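Local structure of phycocyanobilin lyase subunit beta (Nostoc sp. PCC 7120, 5N3U) at residues 76-80 with 105-110; 64-68 with 84-88; 158-162 with 193-197. The protein associates with CpcE to form a lyase, probably required for attaching the bilin chromophore to the phycocyanin protein CpcA. All coordinates share one frame; numbering follows the deposited sequence.

Interaction 1 (76-80 with 105-110); sequences YGARA and DFAPSV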
loop_
_atom_site.group_PDB
_atom_site.type_symbol
_atom_site.label_atom_id
_atom_site.label_comp_id
_atom_site.label_asym_id
_atom_site.label_seq_id
_atom_site.Cartn_x
_atom_site.Cartn_y
_atom_site.Cartn_z
ATOM N N TYR B 76 -3.300 -1.937 -6.061
ATOM C CA TYR B 76 -2.365 -1.128 -6.782
ATOM C C TYR B 76 -1.749 -1.911 -7.959
ATOM O O TYR B 76 -1.390 -1.294 -8.955
ATOM C CB TYR B 76 -1.281 -0.506 -5.908
ATOM C CG TYR B 76 -0.282 -1.443 -5.311
ATOM C CD1 TYR B 76 0.766 -1.922 -6.056
ATOM C CD2 TYR B 76 -0.414 -1.889 -3.970
ATOM C CE1 TYR B 76 1.693 -2.841 -5.525
ATOM C CE2 TYR B 76 0.508 -2.786 -3.435
ATOM C CZ TYR B 76 1.516 -3.291 -4.233
ATOM O OH TYR B 76 2.417 -4.129 -3.688
ATOM N N GLY B 77 -1.624 -3.214 -7.810
ATOM C CA GLY B 77 -0.999 -4.057 -8.885
ATOM C C GLY B 77 -1.859 -3.948 -10.115
ATOM O O GLY B 77 -1.364 -3.670 -11.241
ATOM N N ALA B 78 -3.151 -4.090 -9.893
ATOM C CA ALA B 78 -4.121 -3.997 -11.031
ATOM C C ALA B 78 -4.208 -2.626 -11.604
ATOM O O ALA B 78 -4.236 -2.422 -12.818
ATOM C CB ALA B 78 -5.466 -4.411 -10.537
ATOM N N ARG B 79 -4.184 -1.626 -10.711
ATOM C CA ARG B 79 -4.324 -0.247 -11.098
ATOM C C ARG B 79 -3.199 0.208 -12.005
ATOM O O ARG B 79 -3.425 0.999 -12.937
ATOM C CB ARG B 79 -4.470 0.607 -9.823
ATOM C CG ARG B 79 -4.732 2.039 -10.080
ATOM C CD ARG B 79 -5.329 2.751 -8.835
ATOM N NE ARG B 79 -4.373 2.902 -7.741
ATOM C CZ ARG B 79 -4.307 2.164 -6.610
ATOM N NH1 ARG B 79 -3.374 2.446 -5.726
ATOM N NH2 ARG B 79 -5.131 1.113 -6.377
ATOM N N ALA B 80 -1.992 -0.295 -11.769
ATOM C CA ALA B 80 -0.867 0.073 -12.506
ATOM C C ALA B 80 -1.062 -0.372 -13.970
ATOM O O ALA B 80 -0.652 0.305 -14.860
ATOM C CB ALA B 80 0.353 -0.607 -11.946
ATOM N N ASP B 105 -1.665 9.165 -6.047
ATOM C CA ASP B 105 -1.543 7.754 -5.724
ATOM C C ASP B 105 -0.332 7.508 -4.850
ATOM O O ASP B 105 0.603 8.304 -4.891
ATOM C CB ASP B 105 -1.441 6.900 -7.034
ATOM C CG ASP B 105 -2.087 5.520 -6.814
ATOM O OD1 ASP B 105 -1.524 4.702 -6.058
ATOM O OD2 ASP B 105 -3.169 5.261 -7.392
ATOM N N PHE B 106 -0.347 6.494 -3.996
ATOM C CA PHE B 106 0.812 6.177 -3.198
ATOM C C PHE B 106 1.700 5.132 -3.880
ATOM O O PHE B 106 2.860 5.097 -3.615
ATOM C CB PHE B 106 0.458 5.642 -1.832
ATOM C CG PHE B 106 0.063 6.693 -0.857
ATOM C CD1 PHE B 106 1.039 7.429 -0.146
ATOM C CD2 PHE B 106 -1.281 6.980 -0.640
ATOM C CE1 PHE B 106 0.667 8.436 0.746
ATOM C CE2 PHE B 106 -1.651 7.965 0.270
ATOM C CZ PHE B 106 -0.671 8.695 0.953
ATOM N N ALA B 107 1.143 4.314 -4.790
ATOM C CA ALA B 107 1.925 3.255 -5.374
ATOM C C ALA B 107 2.884 3.720 -6.455
ATOM O O ALA B 107 2.461 4.222 -7.475
ATOM C CB ALA B 107 1.002 2.238 -5.945
ATOM N N PRO B 108 4.199 3.492 -6.266
ATOM C CA PRO B 108 5.147 3.925 -7.255
ATOM C C PRO B 108 4.959 3.367 -8.642
ATOM O O PRO B 108 5.116 4.121 -9.590
ATOM C CB PRO B 108 6.489 3.458 -6.725
ATOM C CG PRO B 108 6.340 3.426 -5.256
ATOM C CD PRO B 108 4.847 3.029 -5.038
ATOM N N SER B 109 4.585 2.101 -8.774
ATOM C CA SER B 109 4.374 1.515 -10.056
ATOM C C SER B 109 3.247 2.279 -10.766
ATOM O O SER B 109 3.303 2.490 -12.016
ATOM C CB SER B 109 3.939 0.005 -9.928
ATOM O OG SER B 109 2.868 -0.174 -8.995
ATOM N N VAL B 110 2.237 2.715 -10.002
ATOM C CA VAL B 110 1.114 3.451 -10.612
ATOM C C VAL B 110 1.561 4.820 -11.059
ATOM O O VAL B 110 1.242 5.253 -12.168
ATOM C CB VAL B 110 -0.043 3.562 -9.641
ATOM C CG1 VAL B 110 -1.100 4.571 -10.152
ATOM C CG2 VAL B 110 -0.659 2.230 -9.430
#
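Arg79 and Asp105 face each other from opposite directions and form a side-on salt bridge between helix 76-89 and the loop leading into helix 108-118, in a HEAT-repeat solenoid. The guanidinium and carboxylate planes are only 25° apart. Arg79 NE donates to Asp105 OD2 at 2.7 Å, tilted from the guanidinium plane. Arg79 NH1 donates to Asp105 OD1 at 2.9 Å, almost straight at 174° and in that plane. Both oxygens use their syn lone pairs. The bend at chi3 of Arg79 (70°) turns the guanidinium edge to the carboxylate. Asp105 OD1 has a second donor: Ala107 N reaches its anti lone pair at 3.0 Å. This Asx turn sets the carboxylate ahead of helix 108-118, with Ala107 at the N-cap position. Arg79 NH2 also forms a salt bridge with Glu8 of one CpcE chain, so the pair lies at a subunit interface. The hydroxyl of Tyr76 is hydrogen-bonded to Glu8 of the other CpcE chain. Beside the charged pair the contact is largely apolar. Tyr76 CB lies 3.6 Å from Ala107 CB. Val110 CG2 touches the side chain of Arg79 obliquely and packs 3.9 Å from Ala80 CB. Val110 CG2 also lies 3.6 Å from Tyr76 O.

Interaction 2 (64-68 with 84-88); sequences VPQLL and RTLAA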
loop_
_atom_site.group_PDB
_atom_site.type_symbol
_atom_site.label_atom_id
_atom_site.label_comp_id
_atom_site.label_asym_id
_atom_site.label_seq_id
_atom_site.Cartn_x
_atom_site.Cartn_y
_atom_site.Cartn_z
ATOM N N VAL B 64 -11.349 2.938 -24.042
ATOM C CA VAL B 64 -10.967 3.984 -23.100
ATOM C C VAL B 64 -12.053 4.301 -22.050
ATOM O O VAL B 64 -11.709 4.335 -20.907
ATOM C CB VAL B 64 -10.457 5.243 -23.833
ATOM C CG1 VAL B 64 -10.326 6.405 -22.866
ATOM C CG2 VAL B 64 -9.176 4.910 -24.447
ATOM N N PRO B 65 -13.349 4.455 -22.405
ATOM C CA PRO B 65 -14.346 4.747 -21.406
ATOM C C PRO B 65 -14.439 3.729 -20.268
ATOM O O PRO B 65 -14.586 4.100 -19.077
ATOM C CB PRO B 65 -15.671 4.730 -22.220
ATOM C CG PRO B 65 -15.254 5.300 -23.505
ATOM C CD PRO B 65 -13.909 4.627 -23.763
ATOM N N GLN B 66 -14.419 2.453 -20.613
ATOM C CA GLN B 66 -14.437 1.421 -19.572
ATOM C C GLN B 66 -13.132 1.346 -18.805
ATOM O O GLN B 66 -13.140 1.179 -17.562
ATOM C CB GLN B 66 -14.801 0.071 -20.188
ATOM C CG GLN B 66 -16.337 -0.043 -20.399
ATOM C CD GLN B 66 -16.653 -1.159 -21.335
ATOM O OE1 GLN B 66 -16.220 -1.126 -22.480
ATOM N NE2 GLN B 66 -17.346 -2.166 -20.867
ATOM N N LEU B 67 -12.014 1.459 -19.489
ATOM C CA LEU B 67 -10.758 1.589 -18.716
ATOM C C LEU B 67 -10.821 2.740 -17.710
ATOM O O LEU B 67 -10.421 2.572 -16.587
ATOM C CB LEU B 67 -9.611 1.796 -19.579
ATOM C CG LEU B 67 -9.070 0.552 -20.300
ATOM C CD1 LEU B 67 -8.236 1.001 -21.466
ATOM C CD2 LEU B 67 -8.215 -0.309 -19.379
ATOM N N LEU B 68 -11.342 3.911 -18.085
ATOM C CA LEU B 68 -11.415 5.042 -17.144
ATOM C C LEU B 68 -12.344 4.853 -15.958
ATOM O O LEU B 68 -12.100 5.498 -14.948
ATOM C CB LEU B 68 -11.845 6.355 -17.783
ATOM C CG LEU B 68 -10.938 6.874 -18.841
ATOM C CD1 LEU B 68 -11.552 7.991 -19.707
ATOM C CD2 LEU B 68 -9.649 7.300 -18.297
ATOM N N ARG B 84 -1.130 1.912 -17.199
ATOM C CA ARG B 84 -0.219 1.619 -18.280
ATOM C C ARG B 84 -0.951 1.451 -19.659
ATOM O O ARG B 84 -0.467 1.871 -20.702
ATOM C CB ARG B 84 0.649 0.410 -17.948
ATOM C CG ARG B 84 1.866 0.250 -18.888
ATOM C CD ARG B 84 2.924 -0.748 -18.382
ATOM N NE ARG B 84 3.143 -0.658 -16.922
ATOM C CZ ARG B 84 2.707 -1.494 -15.982
ATOM N NH1 ARG B 84 1.938 -2.518 -16.256
ATOM N NH2 ARG B 84 3.018 -1.267 -14.703
ATOM N N THR B 85 -2.087 0.815 -19.624
ATOM C CA THR B 85 -2.877 0.553 -20.758
ATOM C C THR B 85 -3.454 1.836 -21.296
ATOM O O THR B 85 -3.344 2.121 -22.509
ATOM C CB THR B 85 -3.981 -0.391 -20.398
ATOM O OG1 THR B 85 -3.414 -1.596 -19.894
ATOM C CG2 THR B 85 -4.807 -0.723 -21.572
ATOM N N LEU B 86 -4.016 2.663 -20.439
ATOM C CA LEU B 86 -4.412 4.015 -20.871
ATOM C C LEU B 86 -3.305 4.828 -21.437
ATOM O O LEU B 86 -3.507 5.529 -22.444
ATOM C CB LEU B 86 -5.043 4.789 -19.685
ATOM C CG LEU B 86 -6.367 4.333 -19.291
ATOM C CD1 LEU B 86 -6.710 4.701 -17.843
ATOM C CD2 LEU B 86 -7.409 4.770 -20.308
ATOM N N ALA B 87 -2.114 4.771 -20.829
ATOM C CA ALA B 87 -0.986 5.520 -21.309
ATOM C C ALA B 87 -0.605 4.999 -22.729
ATOM O O ALA B 87 -0.359 5.781 -23.599
ATOM C CB ALA B 87 0.251 5.370 -20.380
ATOM N N ALA B 88 -0.610 3.694 -22.935
ATOM C CA ALA B 88 -0.224 3.123 -24.260
ATOM C C ALA B 88 -1.260 3.427 -25.349
ATOM O O ALA B 88 -0.894 3.660 -26.512
ATOM C CB ALA B 88 -0.112 1.616 -24.114
#
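Thr85 OG1 is gripped by Ser53 OG and by the backbone oxygen of Tyr81, while its methyl CG2 meets Leu67. The contact joins two helices of a HEAT-repeat solenoid, 64-69 and 76-89. Their short segments run roughly antiparallel, 150° apart, with axes 10.4 Å from each other. No hydrogen bond links the segments, so side-chain packing alone makes the contact. Thr85 CG2 is anti to the backbone N (chi1 -59°, measured to OG1), and this torsion sends the methyl across the gap to Leu67 CD1 at 3.8 Å. The two side chains cross at about a right angle. Leu86 touches Val64, Leu67 and Leu68. It slides past Leu67 in the opposite direction, and its CD2 sits 3.8 Å from Leu67 CB. Leu86 CD2 also touches Val64 CG1, at 4.2 Å. An alanine in place of Leu86 would remove both methyl branches and would probably open a gap between Val64, Leu67 and Leu68. Ile38 of helix 34-40 and Ile89 also pack on Leu67, which is buried. Leu68 also packs on Pro142 of a CpcE chain. Leu68 CD2 reaches both methyls of Leu86, with CD1 and CD2 each 3.9 Å away.

Interaction 3 (158-162 with 193-197); sequences IVGLQ and RILLA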
loop_
_atom_site.group_PDB
_atom_site.type_symbol
_atom_site.label_atom_id
_atom_site.label_comp_id
_atom_site.label_asym_id
_atom_site.label_seq_id
_atom_site.Cartn_x
_atom_site.Cartn_y
_atom_site.Cartn_z
ATOM N N ILE B 158 10.895 12.987 -15.766
ATOM C CA ILE B 158 11.777 13.418 -16.883
ATOM C C ILE B 158 11.332 12.777 -18.153
ATOM O O ILE B 158 11.272 13.406 -19.190
ATOM C CB ILE B 158 13.253 12.950 -16.689
ATOM C CG1 ILE B 158 13.827 13.383 -15.379
ATOM C CG2 ILE B 158 14.149 13.418 -17.816
ATOM C CD1 ILE B 158 13.709 14.839 -15.133
ATOM N N VAL B 159 11.021 11.497 -18.132
ATOM C CA VAL B 159 10.596 10.847 -19.343
ATOM C C VAL B 159 9.294 11.465 -19.870
ATOM O O VAL B 159 9.085 11.645 -21.079
ATOM C CB VAL B 159 10.411 9.359 -19.131
ATOM C CG1 VAL B 159 9.860 8.675 -20.393
ATOM C CG2 VAL B 159 11.738 8.662 -18.730
ATOM N N GLY B 160 8.369 11.776 -18.956
ATOM C CA GLY B 160 7.143 12.424 -19.355
ATOM C C GLY B 160 7.439 13.780 -19.981
ATOM O O GLY B 160 6.950 14.078 -21.027
ATOM N N LEU B 161 8.274 14.544 -19.328
ATOM C CA LEU B 161 8.647 15.864 -19.785
ATOM C C LEU B 161 9.273 15.836 -21.149
ATOM O O LEU B 161 8.954 16.685 -21.988
ATOM C CB LEU B 161 9.548 16.557 -18.817
ATOM C CG LEU B 161 9.032 17.028 -17.494
ATOM C CD1 LEU B 161 10.161 17.495 -16.588
ATOM C CD2 LEU B 161 7.976 18.141 -17.564
ATOM N N GLN B 162 10.092 14.848 -21.431
ATOM C CA GLN B 162 10.680 14.747 -22.745
ATOM C C GLN B 162 9.659 14.513 -23.785
ATOM O O GLN B 162 9.798 14.918 -24.944
ATOM C CB GLN B 162 11.660 13.583 -22.789
ATOM C CG GLN B 162 12.594 13.557 -24.005
ATOM C CD GLN B 162 13.435 12.272 -24.012
ATOM O OE1 GLN B 162 14.063 11.912 -23.047
ATOM N NE2 GLN B 162 13.385 11.559 -25.087
ATOM N N ARG B 193 19.622 10.758 -16.885
ATOM C CA ARG B 193 18.443 10.701 -17.701
ATOM C C ARG B 193 18.123 12.109 -18.146
ATOM O O ARG B 193 17.589 12.295 -19.205
ATOM C CB ARG B 193 17.264 10.059 -16.955
ATOM C CG ARG B 193 16.050 9.855 -17.840
ATOM C CD ARG B 193 16.371 8.871 -18.942
ATOM N NE ARG B 193 15.306 8.712 -19.861
ATOM C CZ ARG B 193 14.977 9.644 -20.750
ATOM N NH1 ARG B 193 15.582 10.822 -20.780
ATOM N NH2 ARG B 193 13.965 9.428 -21.567
ATOM N N ILE B 194 18.426 13.087 -17.308
ATOM C CA ILE B 194 18.263 14.482 -17.733
ATOM C C ILE B 194 19.127 14.765 -18.985
ATOM O O ILE B 194 18.609 15.188 -20.032
ATOM C CB ILE B 194 18.622 15.433 -16.596
ATOM C CG1 ILE B 194 17.530 15.392 -15.500
ATOM C CG2 ILE B 194 18.798 16.883 -17.094
ATOM C CD1 ILE B 194 17.949 15.935 -14.166
ATOM N N LEU B 195 20.423 14.440 -18.885
ATOM C CA LEU B 195 21.345 14.510 -20.040
ATOM C C LEU B 195 20.836 13.858 -21.270
ATOM O O LEU B 195 20.918 14.441 -22.308
ATOM C CB LEU B 195 22.695 13.882 -19.723
ATOM C CG LEU B 195 23.456 14.673 -18.650
ATOM C CD1 LEU B 195 24.624 13.824 -18.143
ATOM C CD2 LEU B 195 23.895 16.054 -19.154
ATOM N N LEU B 196 20.292 12.647 -21.178
ATOM C CA LEU B 196 19.715 12.027 -22.325
ATOM C C LEU B 196 18.535 12.846 -22.844
ATOM O O LEU B 196 18.339 12.918 -24.056
ATOM C CB LEU B 196 19.202 10.615 -22.041
ATOM C CG LEU B 196 18.577 9.841 -23.189
ATOM C CD1 LEU B 196 19.566 9.724 -24.350
ATOM C CD2 LEU B 196 18.193 8.450 -22.743
ATOM N N ALA B 197 17.731 13.412 -21.943
ATOM C CA ALA B 197 16.571 14.196 -22.403
ATOM C C ALA B 197 17.083 15.480 -23.100
ATOM O O ALA B 197 16.668 15.745 -24.230
ATOM C CB ALA B 197 15.612 14.533 -21.268
#
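The guanidinium of Arg193 lies between Val159 on one face and Leu196 on the other, with Gln162 at its edge. Val159 CA sits over the first face, and Leu196 CD2 is 3.9 Å above the second, displaced from the group's centre. Val159 CG2 also touches Arg193 NE at 3.7 Å. At the edge the grip is end-on: Arg193 NH1 and NH2 both donate to one atom, Gln162 OE1, each at 2.9 Å and in the guanidinium plane. The amide plane is turned 56° from the guanidinium. NH1 arrives nearly along the C=O axis, whereas NH2 comes from above the carbonyl plane. The Arg193 chain bends at chi2 (64°), and the guanidinium ends beside Val159 and Gln162. Helices 151-163 and 188-198 belong to a HEAT-like array. Their short segments run nearly parallel, 6° apart, with axes 10.0 Å apart. Helix 171-184 packs against Ile158 and Ile194 through Met181. Arg193 NH2 also forms a salt bridge with Asp273 of a CpcE chain, so the guanidinium has a charged mate as well as the amide. The side chains of Ile158 and Ile194 cross at about a right angle, Ile158 CD1 meeting Ile194 CG1 at 3.9 Å. Ile158 CG2 is also 3.9 Å from Ala197 CB.

In the fold
The contacts lie along an all-helical solenoid. Interactions 1 and 2 share helix 76-89: its start meets the loop and first turn of helix 108-118, and its later part faces helix 64-69. Their centres are about 14 Å apart, and their segments alternate along the chain. Interaction 3 follows, joining helices 151-163 and 188-198 near the C-terminal end. Its centre is about 22 Å from interaction 1 and about 24 Å from interaction 2, with no touch. Interactions 2 and 3 lie on opposite sides of the chain's centre. Interaction 2 joins helices adjacent in sequence; in interactions 1 and 3 one helix intervenes. CpcE chains reach all three sites, consistent with the two proteins acting as one lyase.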